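Local coordinates for bacterial microcompartment shell protein CutR (Streptococcus intermedius SK54 = ATCC 27335, PDB 6XPJ) that forms flat hexamers and probably serves as a minor, circularly permuted shell protein of the choline-degrading bacterial microcompartment, perhaps lending that shell heterogeneity and flexibility, at residues C[18-30]-C[103-117]. The protein carries 1 engineered substitution. Sequence-based numbering, arbitrary orientation. Where two conformers were deposited one is given.
Sequences PGKQITLAHVIAA and FKNSLGFSTVPLTKS
His26 and Thr115 meet nearly at right angles on neighbouring parallel strands, and the imidazole joins the two strands through both of its nitrogens. Its ND1 lies 2.7 Å from Thr115 OG1, a hydrogen bond in which either atom could be the donor. At the other end NE2 gives its proton to Ser117 OG (2.8 Å), almost exactly in the ring plane. With CG anti to the backbone N (chi1 -172°), the ring leans toward the C-terminal strand, where two short hydroxyl side chains meet it and fix its rotation; Thr115 O lies over one ring face. Main-chain bonds flank the group, among them Val27 N to Thr115 O (2.9 Å) and Ala29 N to Ser117 O of the terminal carboxylate.

Where the strands draw apart, Val112 sets both methyls against the backbone of Ile22 and Thr23, while a water bridges Ala25 N, Pro113 O and Thr115 OG1.

Pairing resumes at the far end, with Ile22 N bonded to Ser110 O (2.9 Å), and aromatic contacts add to it. Lys20 CB stands over the centre of the Phe109 ring, 3.5 Å from its centroid, a CH-pi contact made by the aliphatic base of the lysine. Ile22, long enough to reach across, puts CD1 over one face of Phe103, 3.5 Å from Phe103 CG.

This parallel pairing belongs to the circularly permuted BMC domain of the EutS/PduU family. Strand 110-116 is an outermost strand of the sheet within this chain, beside strand 11-28, whose other side bonds to strand 46-53. Helix 89-105 packs against Ile22 and Ala25, and Phe103, near its end, reaches helix 58-68.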
loop_
_atom_site.group_PDB
_atom_site.type_symbol
_atom_site.label_atom_id
_atom_site.label_comp_id
_atom_site.label_asym_id
_atom_site.label_seq_id
_atom_site.Cartn_x
_atom_site.Cartn_y
_atom_site.Cartn_z
ATOM N N PRO C 18 11.804 -3.646 -0.590
ATOM C CA PRO C 18 12.138 -2.292 -0.984
ATOM C C PRO C 18 13.525 -2.230 -1.626
ATOM O O PRO C 18 14.436 -2.987 -1.285
ATOM C CB PRO C 18 12.112 -1.490 0.334
ATOM C CG PRO C 18 12.040 -2.462 1.435
ATOM C CD PRO C 18 11.788 -3.840 0.859
ATOM N N GLY C 19 13.652 -1.342 -2.597
ATOM C CA GLY C 19 14.956 -0.972 -3.157
ATOM C C GLY C 19 15.664 0.044 -2.282
ATOM O O GLY C 19 15.198 0.330 -1.177
ATOM N N LYS C 20 16.783 0.533 -2.796
ATOM C CA LYS C 20 17.707 1.414 -2.064
ATOM C C LYS C 20 17.974 2.578 -2.984
ATOM O O LYS C 20 18.853 2.488 -3.824
ATOM C CB LYS C 20 18.944 0.641 -1.624
ATOM C CG LYS C 20 18.643 -0.416 -0.584
ATOM C CD LYS C 20 19.812 -1.368 -0.355
ATOM C CE LYS C 20 20.033 -2.249 -1.575
ATOM N NZ LYS C 20 20.675 -3.551 -1.256
ATOM N N GLN C 21 17.214 3.659 -2.823
ATOM C CA GLN C 21 17.221 4.726 -3.850
ATOM C C GLN C 21 16.774 6.043 -3.230
ATOM O O GLN C 21 15.823 6.047 -2.436
ATOM C CB GLN C 21 16.258 4.310 -4.971
ATOM C CG GLN C 21 16.082 5.324 -6.072
ATOM C CD GLN C 21 15.449 4.672 -7.279
ATOM O OE1 GLN C 21 15.985 3.727 -7.850
ATOM N NE2 GLN C 21 14.318 5.214 -7.683
ATOM N N ILE C 22 17.381 7.136 -3.677
ATOM C CA ILE C 22 16.791 8.494 -3.572
ATOM C C ILE C 22 16.230 8.840 -4.942
ATOM O O ILE C 22 16.991 8.869 -5.933
ATOM C CB ILE C 22 17.810 9.531 -3.089
ATOM C CG1 ILE C 22 18.271 9.186 -1.671
ATOM C CG2 ILE C 22 17.203 10.922 -3.205
ATOM C CD1 ILE C 22 19.205 10.188 -1.036
ATOM N N THR C 23 14.917 9.088 -5.002
ATOM C CA THR C 23 14.202 9.332 -6.273
ATOM C C THR C 23 13.960 10.830 -6.474
ATOM O O THR C 23 13.588 11.251 -7.588
ATOM C CB THR C 23 12.899 8.527 -6.337
ATOM O OG1 THR C 23 13.156 7.183 -5.905
ATOM C CG2 THR C 23 12.342 8.519 -7.737
ATOM N N LEU C 24 14.159 11.633 -5.444
ATOM C CA LEU C 24 13.931 13.087 -5.534
ATOM C C LEU C 24 14.840 13.754 -4.517
ATOM O O LEU C 24 14.846 13.351 -3.347
ATOM C CB LEU C 24 12.462 13.417 -5.241
ATOM C CG LEU C 24 12.111 14.895 -5.396
ATOM C CD1 LEU C 24 12.123 15.284 -6.856
ATOM C CD2 LEU C 24 10.766 15.177 -4.765
ATOM N N ALA C 25 15.565 14.782 -4.945
ATOM C CA ALA C 25 16.349 15.659 -4.053
ATOM C C ALA C 25 16.286 17.046 -4.671
ATOM O O ALA C 25 17.011 17.336 -5.644
ATOM C CB ALA C 25 17.748 15.138 -3.908
ATOM N N HIS C 26 15.335 17.831 -4.213
ATOM C CA HIS C 26 14.800 18.964 -4.977
ATOM C C HIS C 26 14.738 20.208 -4.118
ATOM O O HIS C 26 14.280 20.128 -2.945
ATOM C CB HIS C 26 13.408 18.611 -5.513
ATOM C CG HIS C 26 12.880 19.630 -6.467
ATOM N ND1 HIS C 26 13.064 19.554 -7.823
ATOM C CD2 HIS C 26 12.167 20.771 -6.236
ATOM C CE1 HIS C 26 12.487 20.602 -8.397
ATOM N NE2 HIS C 26 11.922 21.370 -7.442
ATOM N N VAL C 27 15.093 21.335 -4.708
ATOM C CA VAL C 27 14.884 22.650 -4.051
ATOM C C VAL C 27 13.868 23.464 -4.841
ATOM O O VAL C 27 14.029 23.641 -6.055
ATOM C CB VAL C 27 16.194 23.430 -3.849
ATOM C CG1 VAL C 27 17.040 23.568 -5.109
ATOM C CG2 VAL C 27 15.932 24.796 -3.245
ATOM N N ILE C 28 12.851 23.937 -4.130
ATOM C CA ILE C 28 11.965 25.021 -4.614
ATOM C C ILE C 28 12.568 26.310 -4.090
ATOM O O ILE C 28 12.552 26.520 -2.879
ATOM C CB ILE C 28 10.504 24.819 -4.174
ATOM C CG1 ILE C 28 10.004 23.411 -4.492
ATOM C CG2 ILE C 28 9.647 25.911 -4.812
ATOM C CD1 ILE C 28 8.594 23.140 -4.020
ATOM N N ALA C 29 13.109 27.146 -4.982
ATOM C CA ALA C 29 13.959 28.279 -4.541
ATOM C C ALA C 29 13.095 29.331 -3.860
ATOM O O ALA C 29 13.532 29.921 -2.866
ATOM C CB ALA C 29 14.674 28.881 -5.719
ATOM N N ALA C 30 11.916 29.591 -4.415
ATOM C CA ALA C 30 11.041 30.692 -3.980
ATOM C C ALA C 30 9.601 30.194 -4.009
ATOM O O ALA C 30 8.828 30.547 -4.901
ATOM C CB ALA C 30 11.253 31.877 -4.890
ATOM N N PHE C 103 24.473 9.179 0.577
ATOM C CA PHE C 103 23.716 8.007 0.104
ATOM C C PHE C 103 24.417 7.343 -1.071
ATOM O O PHE C 103 24.467 6.083 -1.136
ATOM C CB PHE C 103 22.258 8.361 -0.200
ATOM C CG PHE C 103 21.384 8.362 1.029
ATOM C CD1 PHE C 103 21.432 9.353 1.980
ATOM C CD2 PHE C 103 20.459 7.358 1.206
ATOM C CE1 PHE C 103 20.625 9.346 3.104
ATOM C CE2 PHE C 103 19.650 7.338 2.326
ATOM C CZ PHE C 103 19.736 8.325 3.281
ATOM N N LYS C 104 24.960 8.121 -1.989
ATOM C CA LYS C 104 25.664 7.545 -3.156
ATOM C C LYS C 104 26.989 6.944 -2.725
ATOM O O LYS C 104 27.264 5.800 -3.144
ATOM C CB LYS C 104 25.927 8.635 -4.200
ATOM C CG LYS C 104 26.735 8.167 -5.388
ATOM C CD LYS C 104 26.696 9.142 -6.533
ATOM C CE LYS C 104 27.368 10.467 -6.221
ATOM N NZ LYS C 104 28.818 10.324 -6.030
ATOM N N ASN C 105 27.806 7.696 -1.995
ATOM C CA ASN C 105 29.224 7.302 -1.757
ATOM C C ASN C 105 29.389 6.387 -0.555
ATOM O O ASN C 105 30.317 5.519 -0.597
ATOM C CB ASN C 105 30.109 8.526 -1.561
ATOM C CG ASN C 105 30.144 9.406 -2.789
ATOM O OD1 ASN C 105 29.834 8.949 -3.891
ATOM N ND2 ASN C 105 30.493 10.680 -2.616
ATOM N N SER C 106 28.631 6.581 0.518
ATOM C CA SER C 106 28.792 5.742 1.739
ATOM C C SER C 106 27.856 4.548 1.679
ATOM O O SER C 106 28.299 3.463 2.148
ATOM C CB SER C 106 28.571 6.510 2.999
ATOM O OG SER C 106 29.628 7.441 3.202
ATOM N N LEU C 107 26.601 4.721 1.227
ATOM C CA LEU C 107 25.604 3.616 1.233
ATOM C C LEU C 107 25.561 2.901 -0.128
ATOM O O LEU C 107 25.068 1.763 -0.163
ATOM C CB LEU C 107 24.225 4.153 1.607
ATOM C CG LEU C 107 24.046 4.803 2.974
ATOM C CD1 LEU C 107 22.574 5.153 3.170
ATOM C CD2 LEU C 107 24.530 3.919 4.113
ATOM N N GLY C 108 26.022 3.488 -1.225
ATOM C CA GLY C 108 25.953 2.839 -2.548
ATOM C C GLY C 108 24.541 2.774 -3.104
ATOM O O GLY C 108 24.290 1.989 -4.047
ATOM N N PHE C 109 23.647 3.645 -2.632
ATOM C CA PHE C 109 22.269 3.726 -3.143
ATOM C C PHE C 109 22.244 4.356 -4.533
ATOM O O PHE C 109 23.144 5.146 -4.863
ATOM C CB PHE C 109 21.431 4.566 -2.190
ATOM C CG PHE C 109 20.912 3.846 -0.973
ATOM C CD1 PHE C 109 21.637 2.843 -0.328
ATOM C CD2 PHE C 109 19.673 4.214 -0.465
ATOM C CE1 PHE C 109 21.119 2.206 0.796
ATOM C CE2 PHE C 109 19.198 3.618 0.690
ATOM C CZ PHE C 109 19.908 2.612 1.300
ATOM N N SER C 110 21.223 4.025 -5.319
ATOM C CA SER C 110 20.932 4.758 -6.572
ATOM C C SER C 110 20.440 6.156 -6.191
ATOM O O SER C 110 19.679 6.281 -5.223
ATOM C CB SER C 110 19.947 4.017 -7.430
ATOM O OG SER C 110 20.417 2.707 -7.699
ATOM N N THR C 111 20.933 7.181 -6.878
ATOM C CA THR C 111 20.538 8.567 -6.550
ATOM C C THR C 111 20.294 9.329 -7.834
ATOM O O THR C 111 21.084 9.241 -8.793
ATOM C CB THR C 111 21.585 9.293 -5.685
ATOM O OG1 THR C 111 22.833 9.322 -6.386
ATOM C CG2 THR C 111 21.829 8.604 -4.367
ATOM N N VAL C 112 19.318 10.196 -7.767
ATOM C CA VAL C 112 19.031 11.188 -8.820
ATOM C C VAL C 112 19.922 12.413 -8.626
ATOM O O VAL C 112 20.459 12.658 -7.546
ATOM C CB VAL C 112 17.551 11.590 -8.763
ATOM C CG1 VAL C 112 16.678 10.433 -9.197
ATOM C CG2 VAL C 112 17.166 12.142 -7.394
ATOM N N PRO C 113 20.015 13.276 -9.648
ATOM C CA PRO C 113 20.654 14.562 -9.463
ATOM C C PRO C 113 19.820 15.481 -8.574
ATOM O O PRO C 113 18.631 15.276 -8.346
ATOM C CB PRO C 113 20.740 15.164 -10.866
ATOM C CG PRO C 113 20.350 14.080 -11.798
ATOM C CD PRO C 113 19.502 13.098 -11.015
ATOM N N LEU C 114 20.470 16.539 -8.137
ATOM C CA LEU C 114 19.814 17.673 -7.480
ATOM C C LEU C 114 19.002 18.444 -8.523
ATOM O O LEU C 114 19.531 18.839 -9.575
ATOM C CB LEU C 114 20.880 18.546 -6.845
ATOM C CG LEU C 114 20.377 19.534 -5.811
ATOM C CD1 LEU C 114 21.501 19.844 -4.823
ATOM C CD2 LEU C 114 19.909 20.774 -6.489
ATOM N N THR C 115 17.726 18.653 -8.266
ATOM C CA THR C 115 16.866 19.393 -9.196
ATOM C C THR C 115 16.313 20.649 -8.524
ATOM O O THR C 115 16.249 20.725 -7.262
ATOM C CB THR C 115 15.766 18.493 -9.751
ATOM O OG1 THR C 115 15.037 17.868 -8.689
ATOM C CG2 THR C 115 16.359 17.420 -10.633
ATOM N N LYS C 116 15.985 21.641 -9.345
ATOM C CA LYS C 116 15.641 23.006 -8.888
ATOM C C LYS C 116 14.386 23.498 -9.600
ATOM O O LYS C 116 14.280 23.370 -10.836
ATOM C CB LYS C 116 16.791 23.974 -9.150
ATOM C CG LYS C 116 18.116 23.566 -8.552
ATOM C CD LYS C 116 19.156 24.660 -8.642
ATOM C CE LYS C 116 20.512 24.190 -8.164
ATOM N NZ LYS C 116 21.463 25.322 -8.059
ATOM N N SER C 117 13.478 24.110 -8.847
ATOM C CA SER C 117 12.338 24.866 -9.415
ATOM C C SER C 117 12.154 26.170 -8.626
ATOM O O SER C 117 12.964 26.499 -7.781
ATOM C CB SER C 117 11.114 24.023 -9.444
ATOM O OG SER C 117 10.618 23.702 -8.130
ATOM O OXT SER C 117 11.165 26.849 -8.928
HETATM O O HOH W 1 20.206 0.649 -5.476
HETATM O O HOH W 2 15.807 15.356 -7.838
HETATM O O HOH W 3 10.959 28.871 -7.122
#